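Local coordinates for BH2358 protein (Bacillus halodurans C-125, PDB 2RBD), which is a putative spore coat protein of the DUF3231 family, built mainly of long helices, at the interface of chains A and B and the interface of chains A and C. Residues are numbered along the deposited sequence; one frame, centred on the assembly and turned at random. Chains: chain A/B/C, BH2358 protein.

Contact 1: the interface of chains A and B. Residues chain A 161-164; chain B 13-16.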
# COMPACT_ATOMS: atom_id res chain seq x y z
N PRO A 161 -18.99 -7.71 6.97
CA PRO A 161 -18.92 -7.53 5.53
C PRO A 161 -19.64 -8.64 4.80
O PRO A 161 -20.08 -9.61 5.42
CB PRO A 161 -17.42 -7.59 5.25
CG PRO A 161 -16.86 -8.30 6.35
CD PRO A 161 -17.73 -8.21 7.52
N PRO A 162 -19.76 -8.52 3.49
CA PRO A 162 -20.36 -9.61 2.72
C PRO A 162 -19.65 -10.93 2.97
O PRO A 162 -18.43 -10.98 2.97
CB PRO A 162 -20.23 -9.19 1.26
CG PRO A 162 -19.53 -7.85 1.27
CD PRO A 162 -19.37 -7.36 2.67
N LEU A 163 -20.41 -12.01 3.17
CA LEU A 163 -19.84 -13.28 3.58
C LEU A 163 -19.94 -14.29 2.47
O LEU A 163 -20.90 -14.32 1.73
CB LEU A 163 -20.58 -13.82 4.82
CG LEU A 163 -20.55 -12.91 6.05
CD1 LEU A 163 -21.41 -13.45 7.18
CD2 LEU A 163 -19.09 -12.74 6.52
N HIS A 164 -18.93 -15.14 2.37
CA HIS A 164 -18.91 -16.21 1.40
C HIS A 164 -19.86 -17.32 1.89
O HIS A 164 -19.86 -17.63 3.09
CB HIS A 164 -17.48 -16.76 1.34
CG HIS A 164 -17.35 -18.01 0.56
ND1 HIS A 164 -17.59 -18.08 -0.79
CD2 HIS A 164 -17.01 -19.26 0.96
CE1 HIS A 164 -17.38 -19.32 -1.19
NE2 HIS A 164 -17.02 -20.05 -0.14
N PRO B 13 -18.11 -18.27 8.58
CA PRO B 13 -17.71 -18.19 7.19
C PRO B 13 -16.60 -17.19 6.97
O PRO B 13 -16.50 -16.22 7.70
CB PRO B 13 -18.97 -17.65 6.49
CG PRO B 13 -19.66 -16.90 7.53
CD PRO B 13 -19.42 -17.65 8.80
N LEU B 14 -15.82 -17.43 5.94
CA LEU B 14 -14.91 -16.43 5.43
C LEU B 14 -15.71 -15.28 4.84
O LEU B 14 -16.80 -15.46 4.29
CB LEU B 14 -14.02 -17.04 4.35
CG LEU B 14 -13.04 -18.11 4.75
CD1 LEU B 14 -12.46 -18.80 3.53
CD2 LEU B 14 -11.94 -17.53 5.62
N HIS B 15 -15.17 -14.06 4.94
CA HIS B 15 -15.79 -12.93 4.25
C HIS B 15 -15.20 -12.75 2.86
O HIS B 15 -14.19 -13.38 2.52
CB HIS B 15 -15.81 -11.65 5.08
CG HIS B 15 -14.48 -10.99 5.34
ND1 HIS B 15 -13.78 -10.33 4.35
CD2 HIS B 15 -13.82 -10.75 6.50
CE1 HIS B 15 -12.71 -9.76 4.89
NE2 HIS B 15 -12.72 -9.99 6.19
N TYR B 16 -15.86 -11.95 2.02
CA TYR B 16 -15.45 -11.80 0.64
C TYR B 16 -13.99 -11.38 0.48
O TYR B 16 -13.28 -11.85 -0.41
CB TYR B 16 -16.35 -10.79 -0.09
CG TYR B 16 -17.59 -11.32 -0.74
CD1 TYR B 16 -18.29 -12.40 -0.22
CD2 TYR B 16 -18.08 -10.69 -1.85
CE1 TYR B 16 -19.43 -12.87 -0.86
CE2 TYR B 16 -19.21 -11.15 -2.49
CZ TYR B 16 -19.85 -12.25 -1.99
OH TYR B 16 -20.98 -12.67 -2.65

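Contact 2: the interface of chains A and B. Residues chain A 149, 153, 158, 161; chain B 12, 125-126.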
# COMPACT_ATOMS: atom_id res chain seq x y z
N LEU A 149 -9.80 -6.55 17.55
CA LEU A 149 -10.80 -7.37 16.91
C LEU A 149 -11.65 -8.08 17.96
O LEU A 149 -12.87 -8.12 17.83
CB LEU A 149 -10.14 -8.37 15.98
CG LEU A 149 -11.04 -9.33 15.19
CD1 LEU A 149 -12.03 -8.49 14.37
CD2 LEU A 149 -10.19 -10.27 14.33
N LYS A 153 -15.69 -7.61 18.47
CA LYS A 153 -16.58 -8.78 18.50
C LYS A 153 -17.37 -8.84 19.80
O LYS A 153 -18.60 -8.97 19.74
CB LYS A 153 -15.79 -10.08 18.28
CG LYS A 153 -15.24 -10.24 16.88
CD LYS A 153 -14.41 -11.51 16.79
CE LYS A 153 -13.93 -11.82 15.36
NZ LYS A 153 -13.00 -13.00 15.26
N LEU A 158 -18.54 -4.73 15.60
CA LEU A 158 -17.99 -5.07 14.29
C LEU A 158 -19.12 -5.11 13.27
O LEU A 158 -20.13 -5.74 13.51
CB LEU A 158 -17.31 -6.44 14.42
CG LEU A 158 -16.58 -7.05 13.23
CD1 LEU A 158 -15.49 -6.11 12.76
CD2 LEU A 158 -15.99 -8.39 13.67
N PRO A 161 -18.99 -7.71 6.97
CA PRO A 161 -18.92 -7.53 5.53
C PRO A 161 -19.64 -8.64 4.80
O PRO A 161 -20.08 -9.61 5.42
CB PRO A 161 -17.42 -7.59 5.25
CG PRO A 161 -16.86 -8.30 6.35
CD PRO A 161 -17.73 -8.21 7.52
N GLU B 12 -17.22 -20.08 11.48
CA GLU B 12 -17.66 -18.80 10.93
C GLU B 12 -17.29 -18.83 9.46
O GLU B 12 -16.25 -19.37 9.11
CB GLU B 12 -16.90 -17.63 11.55
CG GLU B 12 -16.65 -17.61 13.05
CD GLU B 12 -15.24 -17.03 13.41
OE1 GLU B 12 -14.96 -15.80 13.27
OE2 GLU B 12 -14.40 -17.86 13.85
N SER B 125 -8.61 -9.24 8.11
CA SER B 125 -9.13 -10.54 8.53
C SER B 125 -10.05 -10.40 9.75
O SER B 125 -9.80 -9.62 10.66
CB SER B 125 -7.99 -11.48 8.86
OG SER B 125 -7.31 -11.82 7.67
N ILE B 126 -11.15 -11.15 9.73
CA ILE B 126 -12.02 -11.27 10.89
C ILE B 126 -11.87 -12.67 11.48
O ILE B 126 -11.89 -12.84 12.71
CB ILE B 126 -13.49 -10.94 10.52
CG1 ILE B 126 -13.58 -9.47 10.10
CG2 ILE B 126 -14.47 -11.23 11.71
CD1 ILE B 126 -14.92 -9.07 9.60

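Contact 3: the interface of chains A and C. Residues chain A 87-88, 91-93; chain C 91-93.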
# COMPACT_ATOMS: atom_id res chain seq x y z
N ALA A 87 -11.33 15.54 30.97
CA ALA A 87 -12.62 16.17 30.72
C ALA A 87 -13.69 15.22 31.19
O ALA A 87 -13.50 14.00 31.15
CB ALA A 87 -12.81 16.43 29.25
N ARG A 88 -14.82 15.77 31.61
CA ARG A 88 -15.99 14.96 31.92
C ARG A 88 -16.78 14.65 30.68
O ARG A 88 -17.13 15.54 29.89
CB ARG A 88 -16.92 15.65 32.95
CG ARG A 88 -16.22 16.30 34.18
N ASP A 91 -19.91 16.58 29.87
CA ASP A 91 -19.76 17.96 29.48
C ASP A 91 -19.47 18.14 28.00
O ASP A 91 -19.37 19.26 27.53
CB ASP A 91 -18.61 18.58 30.23
CG ASP A 91 -18.91 18.80 31.70
OD1 ASP A 91 -20.11 18.78 32.08
OD2 ASP A 91 -17.94 19.02 32.45
N ILE A 92 -19.32 17.05 27.26
CA ILE A 92 -18.99 17.18 25.83
C ILE A 92 -20.31 17.35 25.08
O ILE A 92 -21.18 16.48 25.16
CB ILE A 92 -18.23 15.96 25.26
CG1 ILE A 92 -16.96 15.65 26.09
CG2 ILE A 92 -17.88 16.20 23.79
CD1 ILE A 92 -16.29 14.27 25.79
N PRO A 93 -20.46 18.46 24.34
CA PRO A 93 -21.68 18.61 23.52
C PRO A 93 -21.86 17.41 22.59
O PRO A 93 -20.88 16.94 21.99
CB PRO A 93 -21.39 19.85 22.69
CG PRO A 93 -20.43 20.63 23.51
CD PRO A 93 -19.57 19.62 24.18
N ASP C 91 -18.21 25.37 24.26
CA ASP C 91 -18.75 24.41 25.19
C ASP C 91 -17.99 23.09 25.20
O ASP C 91 -18.32 22.21 25.98
CB ASP C 91 -20.18 24.10 24.84
CG ASP C 91 -21.12 25.25 25.15
OD1 ASP C 91 -20.74 26.16 25.91
OD2 ASP C 91 -22.25 25.21 24.62
N ILE C 92 -17.02 22.93 24.33
CA ILE C 92 -16.29 21.65 24.27
C ILE C 92 -15.19 21.70 25.31
O ILE C 92 -14.33 22.59 25.25
CB ILE C 92 -15.67 21.35 22.88
CG1 ILE C 92 -16.74 21.43 21.76
CG2 ILE C 92 -15.00 19.97 22.89
CD1 ILE C 92 -16.17 21.45 20.31
N PRO C 93 -15.18 20.76 26.28
CA PRO C 93 -14.07 20.72 27.24
C PRO C 93 -12.72 20.65 26.52
O PRO C 93 -12.59 19.89 25.54
CB PRO C 93 -14.31 19.43 28.00
CG PRO C 93 -15.78 19.21 27.90
CD PRO C 93 -16.15 19.69 26.54

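Contact 1: the interface of chains A and B
An antiparallel beta bridge between two extended segments joins chains A and B of this DUF3231-family protein, pairing A:Leu163 with B:His15. The A segment belongs to the C-terminal tail; the B segment leads into helix 16-42. Two backbone bonds hold the bridge. B:Tyr16 N, at the start of that helix, donates to A:Pro162 O at 2.9 Å, 162° at the hydrogen. A:His164 N donates to B:Leu14 O, also at 2.9 Å, and lies in the plane of that carbonyl.

Side chains close round the bridge. The ring of B:Tyr16 takes A:Pro162 CB over the centre of one face, 4.0 Å from the ring centroid, as a CH-pi contact. A:His164 N lies at the edge of the same ring. The imidazole of B:His15 receives A:Pro161 CG on one face, towards the rim, with CG to B:His15 CG at 3.7 Å. The B:His15 ring carbon CG sits between its own backbone N and carbonyl carbon (chi1 69°), which turns the ring towards the proline.

A:Leu163 divides its two methyls between neighbours. CD2 packs on B:His15 CB at 3.7 Å, the two side chains crossing at about a right angle. CD1 meets B:Pro13 CG at 3.9 Å. Farther along the tail, the methylene CB of A:His164 lies 3.3 Å from B:Leu14 O.

Contact 2: the interface of chains A and B
A:Lys153 NZ donates a hydrogen bond of 2.8 Å to the backbone carbonyl B:Ile126 O. The amine nitrogen approaches with a C=O...N angle of 157° and is tilted 22° from the carbonyl plane. The lysine leaves its helix with CG anti to the carbonyl carbon (chi1 -70°), and its chain is extended from there to the bond. The carboxylate of B:Glu12 comes from the opposite direction, but its OE1 is 4.0 Å from A:Lys153 NZ. This salt bridge is long, and the glutamate is poorly ordered.

B:Ile126 also fills the apolar part of the site. Its branch methyl CG2 touches A:Lys153 CE at 3.7 Å and meets A:Leu158 CD2 tip to tip at 3.8 Å. The other arm ends in CD1, which points at the A:Pro161 ring and reaches its CD at 3.6 Å. A:Leu149 CD2 lies 3.5 Å from B:Ile126 O, beside the lysine. An alanine in place of A:Lys153 would probably leave B:Ile126 O without this donor and its CG2 methyl less covered.

A:Leu149 and A:Lys153 lie one turn apart on helix 128-155, and A:Leu158 and A:Pro161 on the tail after it. B:Ser125 and B:Ile126 lie in the short link between helices 100-124 and 128-155.

Contact 3: the interface of chains A and C
Residue 91 closes a short 3-10 helix in both chains, and the backbone then runs extended through A:Ile92 and A:Pro93, as it does in C:Ile92 and C:Pro93. The two segments meet about a two-fold axis and pack each proline against the partner's turn.

The C:Pro93 ring presents its CD to the backbone carbonyl A:Asp91 O at 3.4 Å. Its CG rests on the A:Asp91 methylene CB at 3.7 Å. With CG of A:Asp91 anti to its carbonyl carbon (chi1 -71°), the carboxylate points away from the proline and CB does the touching. The ring also covers the start of the next residue, with C:Pro93 CD 3.9 Å from A:Ile92 CA. The A:Ile92 side chain crosses that ring at about a right angle and brings CG1 to 4.1 Å from C:Pro93 CD. A:Ala87 adds its methyl, CB to C:Pro93 CB at 3.6 Å.

The twin repeats the core of this packing, with A:Pro93 CG 3.7 Å from C:Asp91 CB. The two prolines account for about half of the surface hidden in this patch.

The site lies in the long connection between helices 46-72 and 100-124. Residue 91 ends 3-10 helix 89-91, residues 92 and 93 lead to 94-96, and A:Ala87 precedes both.

Contacts 1 and 2 belong to the same A-B interface, with centres about 10 Å apart. They share A:Pro161, which lies on the tail that follows helix 128-155 and serves both patches. Contact 3 joins A to C. It lies about 40 Å from contact 1 and about 33 Å from contact 2 and shares no residue with either. Chain A therefore uses separate surfaces: for B, its C-terminal region with the N-terminal segment and the link between helices 100-124 and 128-155; for C, the connection before helix 100-124. Each interface is two-fold symmetric, which fits the deposited four-chain assembly, though the biological form may differ.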